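Local coordinates for polysaccharide biosynthesis protein CapD (Bacillus thuringiensis HD-771, PDB 6BWC) that binds NADP and UDP-N-acetylglucosamine and acts in CMP-pseudaminic acid biosynthesis, probably as a short-chain dehydrogenase-type enzyme modifying the nucleotide sugar, at residues Ala221-Val233 and Phe285-Leu297. The protein carries 2 engineered substitutions. Numbering follows the deposited sequence.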
# COMPACT_ATOMS: atom_id res chain seq x y z
N ALA C 221 -32.04 11.36 12.68
CA ALA C 221 -31.61 11.67 11.32
C ALA C 221 -32.06 10.61 10.34
O ALA C 221 -31.85 9.42 10.56
CB ALA C 221 -30.11 11.86 11.24
N LYS C 222 -32.70 11.11 9.27
CA LYS C 222 -33.04 10.34 8.08
C LYS C 222 -31.80 9.96 7.24
O LYS C 222 -31.70 8.82 6.78
CB LYS C 222 -34.11 11.09 7.27
CG LYS C 222 -35.51 10.94 7.89
CD LYS C 222 -36.24 12.25 8.21
CE LYS C 222 -37.29 12.02 9.31
NZ LYS C 222 -38.06 13.24 9.69
N GLY C 223 -30.85 10.88 7.07
CA GLY C 223 -29.59 10.59 6.39
C GLY C 223 -29.27 11.59 5.31
O GLY C 223 -30.08 11.84 4.44
N GLY C 224 -28.06 12.15 5.36
CA GLY C 224 -27.61 13.16 4.43
C GLY C 224 -27.87 14.59 4.90
O GLY C 224 -27.51 15.55 4.20
N GLU C 225 -28.48 14.73 6.08
CA GLU C 225 -28.79 16.06 6.61
C GLU C 225 -27.64 16.58 7.42
O GLU C 225 -26.67 15.85 7.68
CB GLU C 225 -30.10 16.10 7.40
CG GLU C 225 -30.31 15.05 8.46
CD GLU C 225 -31.66 14.38 8.32
OE1 GLU C 225 -31.69 13.14 8.21
OE2 GLU C 225 -32.70 15.10 8.30
N THR C 226 -27.73 17.86 7.78
CA THR C 226 -26.73 18.54 8.59
C THR C 226 -27.44 19.34 9.69
O THR C 226 -28.16 20.27 9.39
CB THR C 226 -25.82 19.45 7.72
OG1 THR C 226 -25.12 18.64 6.76
CG2 THR C 226 -24.79 20.22 8.57
N PHE C 227 -27.26 18.95 10.95
CA PHE C 227 -27.83 19.69 12.08
C PHE C 227 -26.89 20.79 12.63
O PHE C 227 -25.72 20.53 12.91
CB PHE C 227 -28.17 18.72 13.20
CG PHE C 227 -29.22 17.70 12.84
CD1 PHE C 227 -28.87 16.52 12.24
CD2 PHE C 227 -30.55 17.92 13.14
CE1 PHE C 227 -29.84 15.57 11.93
CE2 PHE C 227 -31.52 17.00 12.82
CZ PHE C 227 -31.17 15.81 12.21
N ILE C 228 -27.40 22.02 12.79
CA ILE C 228 -26.65 23.11 13.45
C ILE C 228 -27.50 23.78 14.52
O ILE C 228 -28.68 24.06 14.33
CB ILE C 228 -26.17 24.22 12.49
CG1 ILE C 228 -25.63 23.65 11.18
CG2 ILE C 228 -25.13 25.12 13.17
CD1 ILE C 228 -26.66 23.59 10.08
N LEU C 229 -26.85 24.09 15.63
CA LEU C 229 -27.52 24.54 16.83
C LEU C 229 -27.53 26.05 16.83
O LEU C 229 -26.56 26.66 16.38
CB LEU C 229 -26.76 24.02 18.04
CG LEU C 229 -27.49 23.92 19.37
CD1 LEU C 229 -28.66 22.92 19.33
CD2 LEU C 229 -26.49 23.55 20.46
N LYS C 230 -28.61 26.67 17.31
CA LYS C 230 -28.65 28.13 17.42
C LYS C 230 -27.72 28.43 18.58
O LYS C 230 -27.96 27.98 19.69
CB LYS C 230 -30.04 28.68 17.73
CG LYS C 230 -31.20 28.12 16.93
CD LYS C 230 -31.93 29.15 16.07
CE LYS C 230 -33.42 28.83 16.05
NZ LYS C 230 -34.09 29.18 14.78
N MET C 231 -26.64 29.14 18.31
CA MET C 231 -25.64 29.38 19.34
C MET C 231 -25.41 30.86 19.54
O MET C 231 -25.56 31.66 18.62
CB MET C 231 -24.33 28.70 18.98
CG MET C 231 -24.40 27.17 18.85
SD MET C 231 -23.44 26.53 17.46
CE MET C 231 -21.88 27.14 18.01
N PRO C 232 -25.05 31.24 20.75
CA PRO C 232 -24.76 32.62 21.05
C PRO C 232 -23.37 33.05 20.59
O PRO C 232 -22.40 32.28 20.69
CB PRO C 232 -24.83 32.64 22.57
CG PRO C 232 -24.36 31.28 22.96
CD PRO C 232 -24.99 30.39 21.95
N VAL C 233 -23.28 34.29 20.11
CA VAL C 233 -22.02 34.92 19.68
C VAL C 233 -21.25 35.41 20.88
O VAL C 233 -21.82 35.89 21.85
CB VAL C 233 -22.27 36.07 18.69
CG1 VAL C 233 -21.12 37.06 18.62
CG2 VAL C 233 -22.53 35.48 17.33
N PHE C 285 -34.06 24.11 7.11
CA PHE C 285 -35.24 24.13 7.99
C PHE C 285 -34.91 24.69 9.38
O PHE C 285 -33.82 24.48 9.88
CB PHE C 285 -35.84 22.73 8.07
CG PHE C 285 -36.36 22.25 6.74
CD1 PHE C 285 -37.67 22.54 6.32
CD2 PHE C 285 -35.53 21.55 5.86
CE1 PHE C 285 -38.14 22.12 5.07
CE2 PHE C 285 -36.00 21.14 4.60
CZ PHE C 285 -37.30 21.42 4.21
N GLU C 286 -35.84 25.44 9.98
CA GLU C 286 -35.71 25.91 11.36
C GLU C 286 -36.58 25.08 12.28
O GLU C 286 -37.74 24.82 11.98
CB GLU C 286 -36.15 27.35 11.52
CG GLU C 286 -35.04 28.34 11.30
CD GLU C 286 -35.39 29.74 11.73
OE1 GLU C 286 -35.13 30.71 10.96
OE2 GLU C 286 -35.90 29.86 12.86
N LEU C 287 -35.99 24.68 13.40
CA LEU C 287 -36.69 24.18 14.58
C LEU C 287 -36.46 25.24 15.67
O LEU C 287 -35.62 26.15 15.50
CB LEU C 287 -36.14 22.81 15.02
CG LEU C 287 -36.46 21.58 14.16
CD1 LEU C 287 -35.55 20.42 14.54
CD2 LEU C 287 -37.92 21.15 14.28
N PRO C 288 -37.20 25.13 16.79
CA PRO C 288 -36.94 26.02 17.91
C PRO C 288 -35.45 26.31 18.16
O PRO C 288 -35.03 27.46 18.05
CB PRO C 288 -37.59 25.26 19.10
CG PRO C 288 -38.51 24.23 18.51
CD PRO C 288 -38.44 24.37 17.01
N ASP C 289 -34.66 25.27 18.43
CA ASP C 289 -33.27 25.40 18.89
C ASP C 289 -32.17 25.01 17.89
O ASP C 289 -30.99 25.00 18.24
CB ASP C 289 -33.11 24.57 20.17
CG ASP C 289 -33.64 25.29 21.39
OD1 ASP C 289 -34.23 24.60 22.26
OD2 ASP C 289 -33.45 26.54 21.50
N MET C 290 -32.55 24.79 16.64
CA MET C 290 -31.74 24.03 15.68
C MET C 290 -32.13 24.31 14.22
O MET C 290 -33.30 24.51 13.93
CB MET C 290 -32.00 22.57 16.01
CG MET C 290 -31.31 21.54 15.15
SD MET C 290 -31.88 19.94 15.72
CE MET C 290 -31.05 19.87 17.32
N PHE C 291 -31.15 24.32 13.31
CA PHE C 291 -31.43 24.29 11.86
C PHE C 291 -31.08 22.92 11.32
O PHE C 291 -30.18 22.27 11.82
CB PHE C 291 -30.62 25.31 11.05
CG PHE C 291 -30.78 26.74 11.49
CD1 PHE C 291 -31.72 27.57 10.88
CD2 PHE C 291 -29.94 27.29 12.47
CE1 PHE C 291 -31.84 28.91 11.26
CE2 PHE C 291 -30.07 28.62 12.86
CZ PHE C 291 -31.02 29.43 12.25
N ILE C 292 -31.82 22.49 10.30
CA ILE C 292 -31.56 21.26 9.58
C ILE C 292 -31.37 21.63 8.12
O ILE C 292 -32.30 22.13 7.49
CB ILE C 292 -32.74 20.26 9.72
CG1 ILE C 292 -32.92 19.92 11.21
CG2 ILE C 292 -32.50 19.00 8.89
CD1 ILE C 292 -34.07 18.98 11.55
N ILE C 293 -30.17 21.42 7.59
CA ILE C 293 -29.93 21.57 6.16
C ILE C 293 -30.08 20.18 5.56
O ILE C 293 -29.44 19.25 6.03
CB ILE C 293 -28.51 22.11 5.84
CG1 ILE C 293 -28.17 23.34 6.71
CG2 ILE C 293 -28.39 22.47 4.36
CD1 ILE C 293 -26.78 23.91 6.46
N PRO C 294 -30.93 20.02 4.54
CA PRO C 294 -30.97 18.74 3.84
C PRO C 294 -29.79 18.49 2.86
O PRO C 294 -28.88 19.32 2.70
CB PRO C 294 -32.29 18.84 3.06
CG PRO C 294 -32.42 20.29 2.79
CD PRO C 294 -32.03 20.90 4.10
N SER C 295 -29.84 17.33 2.21
CA SER C 295 -28.81 16.91 1.27
C SER C 295 -28.80 17.77 0.00
O SER C 295 -29.82 17.85 -0.68
CB SER C 295 -29.04 15.46 0.88
OG SER C 295 -27.94 14.95 0.18
N PRO C 296 -27.65 18.40 -0.32
CA PRO C 296 -27.55 19.13 -1.58
C PRO C 296 -27.57 18.27 -2.85
O PRO C 296 -27.68 18.84 -3.91
CB PRO C 296 -26.20 19.86 -1.48
CG PRO C 296 -25.78 19.78 -0.07
CD PRO C 296 -26.42 18.54 0.48
N LEU C 297 -27.44 16.95 -2.75
CA LEU C 297 -27.28 16.07 -3.92
C LEU C 297 -28.60 15.50 -4.46
O LEU C 297 -28.74 15.32 -5.67
CB LEU C 297 -26.30 14.93 -3.62
CG LEU C 297 -24.84 15.34 -3.32
CD1 LEU C 297 -24.00 14.11 -2.96
CD2 LEU C 297 -24.23 16.10 -4.50
O HOH W 1 -26.64 18.39 4.52
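M290 runs straight from its backbone, with CG anti to N (chi1 179°), and turns only at chi3. This brings its sulfur to the edge of the F227 ring, with SD 3.5 Å from F227 CD2, in a Met-aromatic contact. I292 lies beside the same ring, pointing the same way, and its CD1 is 3.5 Å from F227 CE2. K230 bends at chi2, chi3 and chi4 and crosses the F291 side chain at about a right angle. Its CD touches CE2 of the ring. Its ammonium lies off-centre above the ring face, with NZ 4.5 Å from the F291 centroid and 29° off the normal, a cation-pi contact. The same NZ forms a salt bridge to E286 OE2 at 2.7 Å. The ammonium thus has two partners, the E286 carboxylate and the F291 ring, which probably favour its charged form. Y314 meets the F291 ring edge-to-face.

Strands 226-229 and 290-293 pair antiparallel near one edge of the Rossmann-type sheet, with 285-286 as the outermost strand on that side. Strand 226-229 runs parallel to strand 163-169 on its other side. Strands 290-293 and 285-286 form a beta hairpin that extends the sheet. T226 with I293 and I228 with F291 are hydrogen-bonded pairs. The bond from F291 N to I228 O is 2.7 Å, and the amide arrives nearly along the carbonyl axis. The bond from K230 N to D289 O is 3.1 Å, with the donor well above the carbonyl plane.

I228 and I293 meet on the T226 and F291 face, CD1 to CD1 at 3.6 Å. F227, L229 and M290 occupy the other face, where helix 207-220 packs against them. At the far end, a water lies within hydrogen-bonding distance of G224 O, T226 OG1 and I293 O, 2.7 Å from T226 OG1, and bridges the two segments.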